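Local coordinates for protein acetyltransferase-like, GNAT family (PDB 3EY5) that probably transfers an acetyl group from acetyl-coenzyme A to an amino group of an unidentified acceptor, as a putative N-acetyltransferase of the GNAT family, at residues K135-P140 with K163-I168; F73-H78 with H170-I175; V15-F20 with I54-D59; N52-I55 with L60-G63. One frame throughout, in Å; residues are numbered along the deposited sequence.

Contact 1. Residues K135-P140 with K163-I168; sequences KDYYQP and KDYEGI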
# COMPACT_ATOMS: atom_id res chain seq x y z
N LYS A 135 8.56 -7.23 -14.13
CA LYS A 135 8.42 -8.65 -14.01
C LYS A 135 6.94 -8.91 -14.22
O LYS A 135 6.13 -8.04 -13.98
CB LYS A 135 8.90 -9.09 -12.62
CG LYS A 135 10.38 -8.81 -12.40
CD LYS A 135 11.20 -9.94 -13.00
CE LYS A 135 12.63 -9.55 -13.33
NZ LYS A 135 13.36 -10.85 -13.66
N ASP A 136 6.60 -10.09 -14.69
CA ASP A 136 5.21 -10.40 -14.97
C ASP A 136 4.45 -10.72 -13.65
O ASP A 136 4.04 -11.86 -13.41
CB ASP A 136 5.13 -11.58 -15.95
CG ASP A 136 3.70 -11.83 -16.46
OD1 ASP A 136 2.89 -10.86 -16.47
OD2 ASP A 136 3.39 -12.99 -16.84
N TYR A 137 4.26 -9.70 -12.81
CA TYR A 137 3.58 -9.86 -11.53
C TYR A 137 2.02 -9.85 -11.68
O TYR A 137 1.46 -9.14 -12.53
CB TYR A 137 4.02 -8.73 -10.60
CG TYR A 137 3.37 -8.84 -9.24
CD1 TYR A 137 3.74 -9.85 -8.36
CD2 TYR A 137 2.39 -7.96 -8.84
CE1 TYR A 137 3.14 -9.99 -7.09
CE2 TYR A 137 1.77 -8.08 -7.58
CZ TYR A 137 2.14 -9.12 -6.72
OH TYR A 137 1.55 -9.25 -5.45
N TYR A 138 1.35 -10.62 -10.82
CA TYR A 138 -0.11 -10.64 -10.67
C TYR A 138 -0.51 -10.53 -9.21
O TYR A 138 0.04 -11.24 -8.36
CB TYR A 138 -0.70 -11.95 -11.24
CG TYR A 138 -0.72 -11.95 -12.76
CD1 TYR A 138 0.39 -12.35 -13.49
CD2 TYR A 138 -1.85 -11.49 -13.46
CE1 TYR A 138 0.40 -12.30 -14.87
CE2 TYR A 138 -1.86 -11.46 -14.84
CZ TYR A 138 -0.73 -11.86 -15.53
OH TYR A 138 -0.73 -11.84 -16.90
N GLN A 139 -1.45 -9.64 -8.90
CA GLN A 139 -2.06 -9.63 -7.58
C GLN A 139 -3.16 -10.69 -7.50
O GLN A 139 -4.16 -10.60 -8.23
CB GLN A 139 -2.65 -8.25 -7.29
CG GLN A 139 -3.20 -8.13 -5.87
CD GLN A 139 -4.06 -6.90 -5.70
OE1 GLN A 139 -5.26 -7.01 -5.43
NE2 GLN A 139 -3.49 -5.73 -5.91
N PRO A 140 -2.99 -11.70 -6.60
CA PRO A 140 -4.03 -12.69 -6.32
C PRO A 140 -5.28 -11.94 -5.87
O PRO A 140 -5.15 -10.86 -5.33
CB PRO A 140 -3.46 -13.51 -5.13
CG PRO A 140 -1.99 -13.26 -5.15
CD PRO A 140 -1.88 -11.79 -5.63
N LYS A 163 17.59 -10.68 -8.69
CA LYS A 163 17.81 -11.55 -7.52
C LYS A 163 16.68 -11.71 -6.51
O LYS A 163 16.57 -12.76 -5.88
CB LYS A 163 19.05 -11.11 -6.75
CG LYS A 163 20.31 -11.13 -7.58
CD LYS A 163 20.25 -10.03 -8.63
CE LYS A 163 21.33 -10.13 -9.71
NZ LYS A 163 21.07 -9.10 -10.77
N ASP A 164 15.86 -10.68 -6.34
CA ASP A 164 14.93 -10.64 -5.19
C ASP A 164 13.44 -10.88 -5.53
O ASP A 164 12.67 -11.31 -4.67
CB ASP A 164 15.10 -9.30 -4.43
CG ASP A 164 16.53 -9.08 -3.93
OD1 ASP A 164 17.00 -9.88 -3.10
OD2 ASP A 164 17.20 -8.10 -4.34
N TYR A 165 13.08 -10.63 -6.79
CA TYR A 165 11.68 -10.63 -7.22
C TYR A 165 10.89 -11.91 -6.87
O TYR A 165 9.75 -11.85 -6.39
CB TYR A 165 11.56 -10.37 -8.72
CG TYR A 165 10.17 -10.67 -9.21
CD1 TYR A 165 9.90 -11.82 -9.96
CD2 TYR A 165 9.11 -9.83 -8.90
CE1 TYR A 165 8.60 -12.11 -10.40
CE2 TYR A 165 7.81 -10.10 -9.33
CZ TYR A 165 7.55 -11.23 -10.07
OH TYR A 165 6.26 -11.49 -10.48
N GLU A 166 11.51 -13.07 -7.12
CA GLU A 166 10.85 -14.35 -6.95
C GLU A 166 10.55 -14.60 -5.48
O GLU A 166 9.45 -15.06 -5.13
CB GLU A 166 11.68 -15.48 -7.56
CG GLU A 166 11.71 -15.42 -9.08
CD GLU A 166 10.31 -15.50 -9.74
OE1 GLU A 166 10.21 -15.27 -10.98
OE2 GLU A 166 9.31 -15.78 -9.03
N GLY A 167 11.51 -14.24 -4.62
CA GLY A 167 11.34 -14.40 -3.20
C GLY A 167 10.33 -13.41 -2.67
O GLY A 167 9.58 -13.73 -1.75
N ILE A 168 10.29 -12.21 -3.22
CA ILE A 168 9.31 -11.23 -2.75
C ILE A 168 7.89 -11.62 -3.20
O ILE A 168 6.95 -11.60 -2.39
CB ILE A 168 9.65 -9.83 -3.20
CG1 ILE A 168 10.88 -9.34 -2.40
CG2 ILE A 168 8.46 -8.90 -3.03
CD1 ILE A 168 11.59 -8.20 -3.08
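The backbones approach most closely at Lys135 and Tyr165, whose CA atoms lie 7.8 Å apart where the chain rounds a corner into strand 136-139 and passes a turn of helix 163-168. Just after the corner an inverse gamma turn centred on Asp136 is closed by Tyr137 N to Lys135 O at 2.8 Å. It places the side chains of Lys135 and Tyr137 around the same phenol ring.

Lys135 lies along one face of Tyr165 with its methylene groups. Its CB sits almost exactly over the ring, 3.5 Å from the centroid of Tyr165 and 9° off the ring normal, a clear CH-pi contact. The chain bends at its second torsion (chi2 -84°) and runs back over the ring, so that CG of Lys135 meets CG of Tyr165 at 3.7 Å and CD of Lys135 lies near CD1 of Tyr165. Lysine chain and tyrosine ring run antiparallel over one another, and the ammonium group leads away from the contact.

Tyr165, its CG anti to the backbone N (chi1 167°), extends its hydroxyl into the bend of the chain. OH of Tyr165 comes within 3.3 Å of Tyr137 CA and lies at the edge of the Tyr137 ring. The far end of Tyr137 hydrogen-bonds through OH to Glu109, and Asp136 forms a salt bridge with Arg112. Tyr165 also packs on Trp133 of strand 131-134, and Tyr137 on Met151 and Leu153 of strand 149-156, which places the contact between the C-terminal helix and the strands at this end of the sheet.

Contact 2. Residues F73-H78 with H170-I175; sequences FYYVEH and HKLHTI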
# COMPACT_ATOMS: atom_id res chain seq x y z
N PHE A 73 12.17 -6.21 4.13
CA PHE A 73 11.51 -5.13 3.37
C PHE A 73 10.11 -4.91 3.93
O PHE A 73 9.60 -5.77 4.69
CB PHE A 73 11.39 -5.45 1.87
CG PHE A 73 10.52 -6.64 1.58
CD1 PHE A 73 9.21 -6.48 1.15
CD2 PHE A 73 11.02 -7.92 1.70
CE1 PHE A 73 8.41 -7.58 0.90
CE2 PHE A 73 10.20 -9.03 1.46
CZ PHE A 73 8.90 -8.86 1.05
N TYR A 74 9.50 -3.78 3.50
CA TYR A 74 8.13 -3.43 3.77
C TYR A 74 7.27 -3.45 2.48
O TYR A 74 7.72 -3.00 1.40
CB TYR A 74 8.07 -2.00 4.36
CG TYR A 74 8.77 -1.81 5.68
CD1 TYR A 74 8.29 -2.41 6.85
CD2 TYR A 74 9.91 -1.03 5.77
CE1 TYR A 74 8.96 -2.22 8.10
CE2 TYR A 74 10.59 -0.82 6.99
CZ TYR A 74 10.10 -1.42 8.14
OH TYR A 74 10.78 -1.21 9.32
N TYR A 75 6.05 -3.96 2.62
CA TYR A 75 5.10 -4.02 1.51
C TYR A 75 3.94 -3.09 1.79
O TYR A 75 3.26 -3.24 2.83
CB TYR A 75 4.54 -5.43 1.33
CG TYR A 75 3.45 -5.48 0.30
CD1 TYR A 75 3.71 -5.12 -1.04
CD2 TYR A 75 2.15 -5.85 0.64
CE1 TYR A 75 2.71 -5.14 -1.99
CE2 TYR A 75 1.13 -5.89 -0.32
CZ TYR A 75 1.43 -5.51 -1.63
OH TYR A 75 0.46 -5.56 -2.61
N VAL A 76 3.74 -2.11 0.91
CA VAL A 76 2.64 -1.17 1.10
C VAL A 76 1.37 -1.76 0.46
O VAL A 76 1.29 -1.97 -0.78
CB VAL A 76 2.97 0.26 0.57
CG1 VAL A 76 1.70 1.10 0.58
CG2 VAL A 76 4.08 0.94 1.45
N GLU A 77 0.38 -2.07 1.29
CA GLU A 77 -0.84 -2.70 0.77
C GLU A 77 -1.81 -1.63 0.23
O GLU A 77 -2.13 -1.62 -0.97
CB GLU A 77 -1.48 -3.63 1.81
CG GLU A 77 -2.26 -4.78 1.20
CD GLU A 77 -3.11 -5.54 2.21
OE1 GLU A 77 -2.78 -5.51 3.40
OE2 GLU A 77 -4.12 -6.16 1.83
N HIS A 78 -2.26 -0.72 1.08
CA HIS A 78 -3.02 0.40 0.57
C HIS A 78 -2.51 1.71 1.07
O HIS A 78 -1.96 1.82 2.16
CB HIS A 78 -4.49 0.30 0.94
CG HIS A 78 -5.17 -0.88 0.36
ND1 HIS A 78 -5.44 -2.01 1.08
CD2 HIS A 78 -5.59 -1.12 -0.90
CE1 HIS A 78 -6.03 -2.90 0.31
NE2 HIS A 78 -6.14 -2.38 -0.90
N HIS A 170 6.75 -14.49 -3.81
CA HIS A 170 6.33 -15.61 -3.01
C HIS A 170 5.83 -15.14 -1.62
O HIS A 170 4.74 -15.50 -1.21
CB HIS A 170 7.44 -16.70 -2.92
CG HIS A 170 7.02 -17.89 -2.10
ND1 HIS A 170 6.15 -18.85 -2.58
CD2 HIS A 170 7.31 -18.25 -0.83
CE1 HIS A 170 5.94 -19.76 -1.64
NE2 HIS A 170 6.63 -19.42 -0.57
N LYS A 171 6.61 -14.32 -0.93
CA LYS A 171 6.18 -13.71 0.33
C LYS A 171 4.83 -12.97 0.26
O LYS A 171 4.00 -13.12 1.15
CB LYS A 171 7.26 -12.72 0.85
CG LYS A 171 8.59 -13.39 1.15
CD LYS A 171 9.59 -12.42 1.82
CE LYS A 171 11.03 -12.97 1.86
NZ LYS A 171 11.87 -12.61 0.63
N LEU A 172 4.63 -12.18 -0.80
CA LEU A 172 3.38 -11.45 -1.02
C LEU A 172 2.18 -12.38 -1.22
O LEU A 172 1.12 -12.19 -0.57
CB LEU A 172 3.50 -10.52 -2.25
CG LEU A 172 4.59 -9.43 -2.21
CD1 LEU A 172 4.49 -8.51 -3.43
CD2 LEU A 172 4.53 -8.62 -0.95
N HIS A 173 2.32 -13.34 -2.14
CA HIS A 173 1.21 -14.22 -2.47
C HIS A 173 0.75 -15.06 -1.28
O HIS A 173 -0.43 -15.30 -1.09
CB HIS A 173 1.59 -15.12 -3.63
CG HIS A 173 1.58 -14.41 -4.94
ND1 HIS A 173 1.45 -15.06 -6.14
CD2 HIS A 173 1.64 -13.08 -5.23
CE1 HIS A 173 1.46 -14.18 -7.13
NE2 HIS A 173 1.56 -12.97 -6.60
N THR A 174 1.69 -15.52 -0.48
CA THR A 174 1.29 -16.45 0.56
C THR A 174 0.80 -15.69 1.78
O THR A 174 -0.27 -16.01 2.30
CB THR A 174 2.40 -17.44 0.89
OG1 THR A 174 3.61 -16.72 1.12
CG2 THR A 174 2.66 -18.38 -0.29
N ILE A 175 1.54 -14.65 2.20
CA ILE A 175 1.24 -13.95 3.45
C ILE A 175 0.18 -12.89 3.34
O ILE A 175 -0.68 -12.76 4.21
CB ILE A 175 2.50 -13.35 4.08
CG1 ILE A 175 3.48 -14.49 4.38
CG2 ILE A 175 2.14 -12.62 5.40
CD1 ILE A 175 4.92 -14.18 4.11
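Lys171 and Leu172 carry helix 170-175 onto Phe73 and Tyr75 of the segment 73-78. At the start of the segment, the carbonyl oxygen of His170 is gripped twice from one turn ahead, by Thr174 N and by Thr174 OG1, the latter at 2.9 Å and tilted from the carbonyl plane.

Next comes Lys171, whose aliphatic chain crosses the rim of Phe73. Its CD lies in the plane of that ring, 3.5 Å from Phe73 CE2, and the chain then bends at its last torsion (chi4 90°). The ammonium group has a long, weak ion pair with Glu72.

Leu172 follows, its CB directed toward strand 74-78. Its CD2 methyl stands over one face of Tyr75, 3.8 Å from the ring centroid and 22° off the normal, nearest to Tyr75 CG at 3.5 Å. More loosely, the same methyl lies near the edge of Phe73, 4.4 Å from CE1 of that ring.

The polar end of Tyr75 turns to Tyr177, with a hydrogen bond between the two hydroxyls. With no hydrogen bond between the segments, the join depends on the fit of methyl and methylene groups against the two rings.

Contact 3. Residues V15-F20 with I54-D59; sequences VQHYKF and IIFDDD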
# COMPACT_ATOMS: atom_id res chain seq x y z
N VAL A 15 -11.51 4.37 17.69
CA VAL A 15 -12.77 4.45 16.97
C VAL A 15 -12.80 5.51 15.85
O VAL A 15 -13.02 5.15 14.68
CB VAL A 15 -13.98 4.56 17.95
CG1 VAL A 15 -15.07 5.51 17.46
CG2 VAL A 15 -14.56 3.17 18.23
N GLN A 16 -12.54 6.77 16.20
CA GLN A 16 -12.64 7.87 15.22
C GLN A 16 -11.67 7.71 14.05
O GLN A 16 -12.05 7.87 12.88
CB GLN A 16 -12.46 9.25 15.86
CG GLN A 16 -12.00 10.33 14.86
CD GLN A 16 -12.31 11.74 15.32
OE1 GLN A 16 -13.11 12.44 14.70
NE2 GLN A 16 -11.65 12.17 16.40
N HIS A 17 -10.42 7.39 14.38
CA HIS A 17 -9.42 7.22 13.35
C HIS A 17 -9.68 6.00 12.51
O HIS A 17 -9.50 6.05 11.29
CB HIS A 17 -8.03 7.17 13.96
CG HIS A 17 -7.67 8.40 14.71
ND1 HIS A 17 -8.19 9.65 14.41
CD2 HIS A 17 -6.83 8.59 15.76
CE1 HIS A 17 -7.68 10.54 15.23
NE2 HIS A 17 -6.86 9.93 16.07
N TYR A 18 -10.09 4.90 13.12
CA TYR A 18 -10.30 3.69 12.33
C TYR A 18 -11.44 3.83 11.32
O TYR A 18 -11.33 3.37 10.17
CB TYR A 18 -10.48 2.44 13.18
CG TYR A 18 -10.50 1.17 12.33
CD1 TYR A 18 -9.32 0.46 12.08
CD2 TYR A 18 -11.69 0.70 11.77
CE1 TYR A 18 -9.34 -0.70 11.30
CE2 TYR A 18 -11.72 -0.45 11.01
CZ TYR A 18 -10.55 -1.14 10.78
OH TYR A 18 -10.60 -2.29 10.00
N LYS A 19 -12.53 4.47 11.76
CA LYS A 19 -13.67 4.74 10.91
C LYS A 19 -13.28 5.69 9.78
O LYS A 19 -13.73 5.52 8.65
CB LYS A 19 -14.82 5.35 11.72
CG LYS A 19 -16.20 5.07 11.14
CD LYS A 19 -17.29 5.39 12.15
CE LYS A 19 -18.67 4.88 11.69
NZ LYS A 19 -18.96 3.47 12.15
N PHE A 20 -12.45 6.69 10.08
CA PHE A 20 -11.90 7.56 9.06
C PHE A 20 -11.14 6.77 7.99
O PHE A 20 -11.37 6.95 6.80
CB PHE A 20 -10.96 8.62 9.69
CG PHE A 20 -10.14 9.39 8.67
CD1 PHE A 20 -10.69 10.47 7.98
CD2 PHE A 20 -8.82 9.02 8.39
CE1 PHE A 20 -9.93 11.18 7.05
CE2 PHE A 20 -8.06 9.73 7.46
CZ PHE A 20 -8.61 10.81 6.79
N ILE A 54 -2.73 5.94 10.32
CA ILE A 54 -3.36 7.18 9.88
C ILE A 54 -2.23 8.18 9.61
O ILE A 54 -1.16 8.16 10.26
CB ILE A 54 -4.47 7.70 10.86
CG1 ILE A 54 -5.04 9.02 10.38
CG2 ILE A 54 -3.91 7.87 12.26
CD1 ILE A 54 -6.33 9.43 11.09
N ILE A 55 -2.43 8.99 8.60
CA ILE A 55 -1.44 9.96 8.22
C ILE A 55 -1.96 11.33 8.69
O ILE A 55 -3.10 11.70 8.39
CB ILE A 55 -1.20 9.96 6.71
CG1 ILE A 55 -0.72 8.56 6.22
CG2 ILE A 55 -0.19 11.00 6.35
CD1 ILE A 55 -0.82 8.43 4.77
N PHE A 56 -1.14 12.05 9.44
CA PHE A 56 -1.51 13.37 9.91
C PHE A 56 -0.73 14.47 9.24
O PHE A 56 0.43 14.29 8.90
CB PHE A 56 -1.28 13.48 11.40
CG PHE A 56 -2.25 12.70 12.22
CD1 PHE A 56 -2.00 11.38 12.55
CD2 PHE A 56 -3.41 13.30 12.69
CE1 PHE A 56 -2.91 10.66 13.32
CE2 PHE A 56 -4.31 12.59 13.47
CZ PHE A 56 -4.06 11.27 13.78
N ASP A 57 -1.37 15.61 9.05
CA ASP A 57 -0.64 16.87 8.80
C ASP A 57 -0.92 17.71 10.03
O ASP A 57 -1.95 18.35 10.17
CB ASP A 57 -1.10 17.50 7.49
CG ASP A 57 -0.41 18.83 7.19
OD1 ASP A 57 0.83 18.88 7.14
OD2 ASP A 57 -1.14 19.83 6.99
N ASP A 58 0.03 17.65 10.96
CA ASP A 58 -0.12 18.05 12.36
C ASP A 58 -1.11 17.17 13.06
O ASP A 58 -0.87 15.99 13.25
CB ASP A 58 -0.51 19.52 12.48
CG ASP A 58 0.56 20.43 11.96
OD1 ASP A 58 0.28 21.65 11.85
OD2 ASP A 58 1.67 19.92 11.67
N ASP A 59 -2.23 17.74 13.45
CA ASP A 59 -3.29 16.98 14.06
C ASP A 59 -4.46 16.81 13.08
O ASP A 59 -5.56 16.39 13.48
CB ASP A 59 -3.72 17.66 15.35
CG ASP A 59 -4.28 19.04 15.11
OD1 ASP A 59 -3.60 20.04 15.45
OD2 ASP A 59 -5.42 19.12 14.58
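No hydrogen bond ties His17 or Phe20 to Ile54 or Phe56; the shortest sound polar bond lies inside the helix itself, Lys19 N to Val15 O at 3.0 Å. In the GNAT fold this is the first helix lying against the sheet: the axes of helix 15-20 and strand 54-57 approach to 9.8 Å and run nearly crosswise, at 103°.

His17 and Phe56 form a T-shaped pair. Phe56 offers its edge, with CZ above the imidazole face and off towards its rim, 3.9 Å from His17 NE2; the ring planes stand at 83°. The first bond of the Phe56 side chain does not aim at the helix, but the end of the side chain comes nearer to it, and the ring also takes part in a cation-pi contact with Arg6.

Ile54 fills the angle between the two helix residues. With CG1 anti to the backbone N (chi1 177°), the side chain extends straight out and sets its CD1 methyl beside the imidazole, 3.8 Å from His17 ND1. That nitrogen is buried here with no polar partner in the model. Putting an alanine at His17 would probably leave the edge of Phe56 without the face it packs on and open a gap on one side of the Ile54 methyl. The same methyl also meets Phe20, where CD1 of Ile54 approaches CD2 of the phenylalanine to 3.7 Å.

Contact 4. Residues N52-I55 with L60-G63; sequences NNII and LPIG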
# COMPACT_ATOMS: atom_id res chain seq x y z
N ASN A 52 -1.63 -0.82 10.33
CA ASN A 52 -2.59 0.15 9.83
C ASN A 52 -2.28 1.53 10.42
O ASN A 52 -2.23 1.68 11.64
CB ASN A 52 -4.00 -0.31 10.22
CG ASN A 52 -5.09 0.29 9.36
OD1 ASN A 52 -4.92 1.39 8.78
ND2 ASN A 52 -6.23 -0.43 9.24
N ASN A 53 -2.05 2.52 9.56
CA ASN A 53 -1.62 3.83 10.04
C ASN A 53 -2.41 4.97 9.46
O ASN A 53 -2.71 4.98 8.26
CB ASN A 53 -0.14 4.10 9.73
CG ASN A 53 0.77 2.96 10.13
OD1 ASN A 53 1.45 3.03 11.16
ND2 ASN A 53 0.82 1.91 9.28
N ILE A 54 -2.73 5.94 10.32
CA ILE A 54 -3.36 7.18 9.88
C ILE A 54 -2.23 8.18 9.61
O ILE A 54 -1.16 8.16 10.26
CB ILE A 54 -4.47 7.70 10.86
CG1 ILE A 54 -5.04 9.02 10.38
CG2 ILE A 54 -3.91 7.87 12.26
CD1 ILE A 54 -6.33 9.43 11.09
N ILE A 55 -2.43 8.99 8.60
CA ILE A 55 -1.44 9.96 8.22
C ILE A 55 -1.96 11.33 8.69
O ILE A 55 -3.10 11.70 8.39
CB ILE A 55 -1.20 9.96 6.71
CG1 ILE A 55 -0.72 8.56 6.22
CG2 ILE A 55 -0.19 11.00 6.35
CD1 ILE A 55 -0.82 8.43 4.77
N LEU A 60 -4.23 17.16 11.81
CA LEU A 60 -5.24 16.93 10.76
C LEU A 60 -5.03 15.55 10.11
O LEU A 60 -4.00 15.31 9.48
CB LEU A 60 -5.19 18.03 9.69
CG LEU A 60 -6.44 18.42 8.88
CD1 LEU A 60 -6.06 18.84 7.47
CD2 LEU A 60 -7.49 17.33 8.81
N PRO A 61 -6.00 14.64 10.27
CA PRO A 61 -5.89 13.36 9.56
C PRO A 61 -6.16 13.61 8.07
O PRO A 61 -7.19 14.19 7.74
CB PRO A 61 -7.02 12.52 10.19
CG PRO A 61 -7.61 13.36 11.31
CD PRO A 61 -7.26 14.77 11.02
N ILE A 62 -5.21 13.23 7.21
CA ILE A 62 -5.29 13.53 5.77
C ILE A 62 -5.23 12.25 4.93
O ILE A 62 -5.41 12.30 3.71
CB ILE A 62 -4.12 14.47 5.29
CG1 ILE A 62 -2.79 13.71 5.20
CG2 ILE A 62 -4.04 15.80 6.17
CD1 ILE A 62 -1.57 14.60 5.31
N GLY A 63 -4.97 11.12 5.58
CA GLY A 63 -4.76 9.86 4.88
C GLY A 63 -4.54 8.65 5.75
O GLY A 63 -4.66 8.71 6.99
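A classic beta bulge sets this pairing apart: two residues, Ile62 and Gly63, stand opposite Ile55 alone. Ile55 and Gly63 form an antiparallel hydrogen-bonded pair. The carbonyl oxygen of Ile55 receives a short, straight bond from Ile62 N at 2.9 Å, with an N-H...O angle of 172°, and a second, weak one from Gly63 N at 3.4 Å. In return Ile55 N donates to Gly63 O at 2.8 Å. That bond is equally straight at the hydrogen, yet the donor stands 59° above the Gly63 carbonyl plane and does not lie on a lone pair. The axes of the two short strand segments run at 118° to each other, far from a flat antiparallel pair.

Ile55 packs over the bulge with both its branches. CG2, anti to the backbone N, meets Ile62 CG1 at 3.9 Å, the two side chains crossing at about a right angle. The other branch lies along Gly63, its CD1 3.9 Å from Gly63 C. An alanine at Ile55 would lose both branches and is likely to open a gap beside Ile62 and over the bare backbone of Gly63.

Beside the pair, the side chains of Ile54 and Pro61 run abreast. Ile54 CD1 presses on Pro61 CB at 3.3 Å, tighter than usual, while Ile54 CG1 lies 3.4 Å from Gly63 O. On its other edge, strand 50-57 bonds through Ile54 to Gln8 of strand 6-9. This is a bulged beta hairpin, 50-57 with 60-69, in the antiparallel N-terminal half of the GNAT sheet.

How the contacts relate
The four contacts fall into two groups on opposite sides of the chain's centre, both reaching one sheet. Contacts 3 and 4, centres about 4 Å apart, share Ile54 and Ile55: helix 15-28 lies against the hairpin, and Phe20 packs on Pro61 and Gly63. Contacts 1 and 2, centres about 10 Å apart, both use helix 161-176 and touch where Tyr137 OH meets Leu172 CD1 at 3.6 Å. Contacts 1 and 3 are about 32 Å apart, centre to centre. Strand 74-81 of contact 2 pairs with strand 60-69 of contact 4, linking the groups. In GNAT enzymes acetyl-coenzyme A binds where the strands equivalent to 74-81 and 106-110 splay apart, so the site is probably beside strand 74-81.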